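Local coordinates for BH2331 protein (Bacillus halodurans, PDB 1VL5) that probably transfers a methyl group from S-adenosylmethionine to a substrate that is not established, at residues V156-R160 / K209-L213; K169-W173 / E243-M247. All coordinates share one frame. Residues are numbered along the deposited sequence.

Interaction 1 of 2, residues V156-R160 / K209-L213; sequences VEKER and KKQEL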
loop_
_atom_site.group_PDB
_atom_site.type_symbol
_atom_site.label_atom_id
_atom_site.label_comp_id
_atom_site.label_asym_id
_atom_site.label_seq_id
_atom_site.Cartn_x
_atom_site.Cartn_y
_atom_site.Cartn_z
ATOM N N VAL A 156 12.648 7.513 8.825
ATOM C CA VAL A 156 12.806 8.301 7.608
ATOM C C VAL A 156 11.497 8.535 6.842
ATOM O O VAL A 156 11.211 9.658 6.364
ATOM C CB VAL A 156 13.879 7.626 6.714
ATOM C CG1 VAL A 156 13.943 8.269 5.379
ATOM C CG2 VAL A 156 15.291 7.685 7.440
ATOM N N GLU A 157 10.690 7.484 6.711
ATOM C CA GLU A 157 9.385 7.599 6.066
ATOM C C GLU A 157 8.474 8.616 6.765
ATOM O O GLU A 157 7.745 9.407 6.106
ATOM C CB GLU A 157 8.698 6.239 6.096
ATOM C CG GLU A 157 9.275 5.246 5.172
ATOM C CD GLU A 157 9.145 5.681 3.737
ATOM O OE1 GLU A 157 8.034 6.009 3.284
ATOM O OE2 GLU A 157 10.182 5.697 3.062
ATOM N N LYS A 158 8.506 8.575 8.091
ATOM C CA LYS A 158 7.682 9.469 8.879
ATOM C C LYS A 158 8.141 10.930 8.911
ATOM O O LYS A 158 7.323 11.838 8.986
ATOM C CB LYS A 158 7.476 8.972 10.275
ATOM C CG LYS A 158 6.165 9.528 10.887
ATOM C CD LYS A 158 5.793 8.689 12.114
ATOM C CE LYS A 158 4.726 9.351 12.967
ATOM N NZ LYS A 158 4.004 10.414 12.222
ATOM N N GLU A 159 9.439 11.154 8.867
ATOM C CA GLU A 159 9.926 12.526 8.709
ATOM C C GLU A 159 9.430 13.139 7.437
ATOM O O GLU A 159 9.089 14.281 7.405
ATOM C CB GLU A 159 11.439 12.557 8.731
ATOM C CG GLU A 159 11.996 12.333 10.084
ATOM C CD GLU A 159 11.498 13.312 11.131
ATOM O OE1 GLU A 159 11.720 14.537 11.034
ATOM O OE2 GLU A 159 10.870 12.813 12.071
ATOM N N ARG A 160 9.381 12.355 6.387
ATOM C CA ARG A 160 8.937 12.811 5.099
ATOM C C ARG A 160 7.393 12.926 4.959
ATOM O O ARG A 160 6.902 13.821 4.265
ATOM C CB ARG A 160 9.555 11.888 4.069
ATOM C CG ARG A 160 9.165 12.208 2.630
ATOM C CD ARG A 160 8.260 11.166 2.164
ATOM N NE ARG A 160 7.791 11.412 0.833
ATOM C CZ ARG A 160 6.907 10.632 0.259
ATOM N NH1 ARG A 160 6.402 9.572 0.913
ATOM N NH2 ARG A 160 6.524 10.900 -0.960
ATOM N N LYS A 209 13.454 21.180 6.181
ATOM C CA LYS A 209 13.208 19.826 6.614
ATOM C C LYS A 209 13.957 18.826 5.705
ATOM O O LYS A 209 14.461 17.793 6.167
ATOM C CB LYS A 209 11.708 19.574 6.645
ATOM C CG LYS A 209 11.288 18.156 7.080
ATOM C CD LYS A 209 11.743 17.884 8.512
ATOM C CE LYS A 209 11.059 16.724 9.150
ATOM N NZ LYS A 209 9.599 16.870 9.318
ATOM N N LYS A 210 14.057 19.148 4.410
ATOM C CA LYS A 210 14.769 18.270 3.487
ATOM C C LYS A 210 16.247 18.266 3.845
ATOM O O LYS A 210 16.897 17.229 3.772
ATOM C CB LYS A 210 14.552 18.652 2.000
ATOM C CG LYS A 210 13.081 18.524 1.524
ATOM C CD LYS A 210 12.889 18.823 -0.025
ATOM C CE LYS A 210 13.218 20.214 -0.359
ATOM N NZ LYS A 210 12.876 20.536 -1.785
ATOM N N GLN A 211 16.776 19.413 4.245
ATOM C CA GLN A 211 18.181 19.480 4.627
ATOM C C GLN A 211 18.420 18.666 5.907
ATOM O O GLN A 211 19.447 17.992 6.083
ATOM C CB GLN A 211 18.576 20.939 4.911
ATOM C CG GLN A 211 20.063 21.119 5.210
ATOM C CD GLN A 211 20.877 20.784 3.976
ATOM O OE1 GLN A 211 20.730 21.439 2.940
ATOM N NE2 GLN A 211 21.728 19.772 4.069
ATOM N N GLU A 212 17.471 18.775 6.829
ATOM C CA GLU A 212 17.602 18.119 8.120
ATOM C C GLU A 212 17.585 16.600 7.892
ATOM O O GLU A 212 18.398 15.869 8.424
ATOM C CB GLU A 212 16.437 18.523 9.024
ATOM C CG GLU A 212 16.512 17.844 10.371
ATOM C CD GLU A 212 15.255 18.042 11.184
ATOM O OE1 GLU A 212 14.184 17.648 10.687
ATOM O OE2 GLU A 212 15.339 18.597 12.294
ATOM N N LEU A 213 16.659 16.150 7.072
ATOM C CA LEU A 213 16.500 14.715 6.852
ATOM C C LEU A 213 17.721 14.139 6.098
ATOM O O LEU A 213 18.232 13.080 6.432
ATOM C CB LEU A 213 15.208 14.457 6.090
ATOM C CG LEU A 213 14.895 13.008 5.695
ATOM C CD1 LEU A 213 15.005 12.057 6.888
ATOM C CD2 LEU A 213 13.492 12.944 5.118
HETATM O O HOH W 1 14.067 15.300 9.635
#
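Two antiparallel helices pack side by side in the helical region that extends the Rossmann-like methyltransferase core. Helix 147-160 lies, with helix 170-180 after it, between the fifth strand of the class I sheet (134-142) and the sixth (183-195), and helix 207-218 belongs to the excursion between that sixth strand and the last one. The axes of their segments come within 10.8 Å at 171°. At this spacing the helices meet through side chains, chiefly Leu213, Glu159 and Lys209.

Leu213 makes the apolar half of the contact. Its CA-CB bond points toward helix 147-160, and Leu213 CD1 rests 4.0 Å from CB of Glu159 and 4.2 Å from CG1 of Val156. CD2 of Leu213 lies 4.2 Å from CB of Arg160. Only the root of Arg160 takes part here. Its guanidinium turns away to Trp199, making a cation-pi contact with the ring and a hydrogen bond to the carbonyl, which ties helix 196-202 to the same region.

Glu159 and Lys209, the latter one turn before Leu213, supply the polar half. The lysine chain reaches across to the C-terminal end of helix 147-160, where Lys209 NZ forms a salt bridge of 3.6 Å with Glu159 OE1 and a weak hydrogen bond of 3.3 Å to Glu159 O. The same carboxylate faces a like charge: Glu159 OE1 is 4.0 Å from Glu212 OE1. A water eases this meeting by donating hydrogen bonds to both carboxylates, 2.8 Å to Glu159 OE1 and 2.6 Å to Glu212 OE1.

Interaction 2 of 2, residues K169-W173 / E243-M247; sequences KKSDW and ESILM
A selenomethionine methyl group sits over an indole: CE of Met247 lies 4.0 Å from the centroid of the five-membered ring of Trp173, 22° off the ring normal, in a CH-pi contact. SE of Met247 lies obliquely, 4.9 Å from the centroid of the same Trp173 ring, completing a Met-aromatic pair, and is 3.6 Å from Trp173 CB.

The contact lays the first turn of helix 170-180 against strand 236-250, the antiparallel last strand that class I methyltransferases insert between their fifth and sixth strands, here 134-142 and 183-195. Residues 243-247 are extended, so Glu243, Ile245 and Met247 point toward the helix. Lys170 and Trp173, three residues apart on the helix, answer them. In register, CA of Lys170 is 8.0 Å from CA of Ile245, and CA of Trp173 is 9.2 Å from CA of Met247.

Trp173 (chi1 m, chi2 114°) places CD1 3.7 Å from Ile245 CD1, while Leu138 of the adjoining strand also touches the indole. The CA-to-CB bond of Lys170 points sideways, but its m, t, m, m rotamer carries the end to the strand, with Lys170 CD 3.7 Å from Ile245 CG2 and NZ 2.7 Å from both OE1 and OE2 of Glu243. Lys169 is the N-cap; its backbone N donates to OD2 of Asp172, at N3, at 2.9 Å.

Chemistry thus changes along the strand, so that the helix meets it through a bidentate salt bridge at Glu243 and through close apolar and CH-pi contact at Met247.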
loop_
_atom_site.group_PDB
_atom_site.type_symbol
_atom_site.label_atom_id
_atom_site.label_comp_id
_atom_site.label_asym_id
_atom_site.label_seq_id
_atom_site.Cartn_x
_atom_site.Cartn_y
_atom_site.Cartn_z
ATOM N N LYS A 169 7.262 -5.325 8.701
ATOM C CA LYS A 169 8.121 -6.398 8.184
ATOM C C LYS A 169 7.247 -7.367 7.399
ATOM O O LYS A 169 6.053 -7.529 7.690
ATOM C CB LYS A 169 8.850 -7.188 9.276
ATOM C CG LYS A 169 9.683 -6.362 10.289
ATOM C CD LYS A 169 10.239 -7.312 11.355
ATOM C CE LYS A 169 11.137 -6.731 12.489
ATOM N NZ LYS A 169 12.089 -5.734 12.054
ATOM N N LYS A 170 7.850 -7.994 6.396
ATOM C CA LYS A 170 7.237 -9.106 5.737
ATOM C C LYS A 170 6.763 -10.178 6.725
ATOM O O LYS A 170 5.676 -10.682 6.592
ATOM C CB LYS A 170 8.196 -9.668 4.682
ATOM C CG LYS A 170 8.422 -8.732 3.505
ATOM C CD LYS A 170 9.277 -9.356 2.377
ATOM C CE LYS A 170 10.687 -9.715 2.757
ATOM N NZ LYS A 170 11.529 -8.465 2.918
ATOM N N SER A 171 7.550 -10.463 7.768
ATOM C CA SER A 171 7.150 -11.410 8.812
ATOM C C SER A 171 5.949 -10.925 9.611
ATOM O O SER A 171 5.148 -11.744 10.060
ATOM C CB SER A 171 8.305 -11.683 9.780
ATOM O OG SER A 171 8.798 -10.449 10.288
ATOM N N ASP A 172 5.817 -9.608 9.764
ATOM C CA ASP A 172 4.690 -9.014 10.482
ATOM C C ASP A 172 3.435 -9.286 9.684
ATOM O O ASP A 172 2.408 -9.635 10.251
ATOM C CB ASP A 172 4.821 -7.497 10.642
ATOM C CG ASP A 172 5.918 -7.049 11.624
ATOM O OD1 ASP A 172 6.254 -7.788 12.570
ATOM O OD2 ASP A 172 6.426 -5.909 11.419
ATOM N N TRP A 173 3.485 -9.087 8.372
ATOM C CA TRP A 173 2.333 -9.365 7.513
ATOM C C TRP A 173 1.956 -10.857 7.481
ATOM O O TRP A 173 0.792 -11.189 7.452
ATOM C CB TRP A 173 2.543 -8.877 6.061
ATOM C CG TRP A 173 2.372 -7.442 5.934
ATOM C CD1 TRP A 173 3.330 -6.525 5.613
ATOM C CD2 TRP A 173 1.172 -6.714 6.154
ATOM N NE1 TRP A 173 2.785 -5.269 5.614
ATOM C CE2 TRP A 173 1.464 -5.357 5.942
ATOM C CE3 TRP A 173 -0.140 -7.082 6.487
ATOM C CZ2 TRP A 173 0.519 -4.366 6.086
ATOM C CZ3 TRP A 173 -1.087 -6.100 6.608
ATOM C CH2 TRP A 173 -0.758 -4.749 6.396
ATOM N N GLU A 243 12.160 -1.347 -0.322
ATOM C CA GLU A 243 11.402 -2.559 -0.667
ATOM C C GLU A 243 9.862 -2.363 -0.616
ATOM O O GLU A 243 9.324 -1.616 0.204
ATOM C CB GLU A 243 11.789 -3.699 0.274
ATOM C CG GLU A 243 11.291 -5.078 -0.213
ATOM C CD GLU A 243 11.408 -6.187 0.845
ATOM O OE1 GLU A 243 11.122 -5.900 2.049
ATOM O OE2 GLU A 243 11.662 -7.368 0.445
ATOM N N SER A 244 9.158 -3.070 -1.505
ATOM C CA SER A 244 7.728 -3.231 -1.374
ATOM C C SER A 244 7.340 -4.649 -1.692
ATOM O O SER A 244 8.108 -5.428 -2.297
ATOM C CB SER A 244 6.992 -2.303 -2.365
ATOM O OG SER A 244 7.339 -2.667 -3.661
ATOM N N ILE A 245 6.104 -4.945 -1.335
ATOM C CA ILE A 245 5.541 -6.253 -1.544
ATOM C C ILE A 245 4.154 -6.245 -2.135
ATOM O O ILE A 245 3.406 -5.263 -2.034
ATOM C CB ILE A 245 5.497 -7.053 -0.208
ATOM C CG1 ILE A 245 4.740 -6.275 0.843
ATOM C CG2 ILE A 245 6.980 -7.339 0.280
ATOM C CD1 ILE A 245 4.681 -6.959 2.193
ATOM N N LEU A 246 3.826 -7.394 -2.708
ATOM C CA LEU A 246 2.514 -7.724 -3.214
ATOM C C LEU A 246 2.191 -9.123 -2.707
ATOM O O LEU A 246 2.894 -10.095 -3.056
ATOM C CB LEU A 246 2.550 -7.699 -4.753
ATOM C CG LEU A 246 1.363 -7.867 -5.722
ATOM C CD1 LEU A 246 1.932 -7.941 -7.110
ATOM C CD2 LEU A 246 0.594 -9.086 -5.507
HETATM N N MSE A 247 1.114 -9.207 -1.913
HETATM C CA MSE A 247 0.592 -10.466 -1.405
HETATM C C MSE A 247 -0.809 -10.812 -1.946
HETATM O O MSE A 247 -1.663 -9.925 -2.095
HETATM C CB MSE A 247 0.637 -10.447 0.123
HETATM C CG MSE A 247 2.006 -10.273 0.668
HETATM SE SE MSE A 247 1.943 -9.897 2.620
HETATM C CE MSE A 247 1.304 -8.146 2.395
#

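In the fold
Interaction 2 lies within the core, about 10 Å from the centre of the chain, and seats a helix on the central sheet. Interaction 1 is about 20 Å from that centre and joins two helices beyond it. Their centres are about 23 Å apart and they do not touch. No helix or strand is common to both, yet helices 147-160 and 170-180 are consecutive, and the segments alternate along the chain. Buried areas are nearly equal, but the chemistry follows position: residues 169-173 and 243-247 combine aromatic packing with a short, direct salt bridge, whereas 156-160 and 209-213 combine a small apolar patch centred on Leu213 with a looser ion pair and a bridging water.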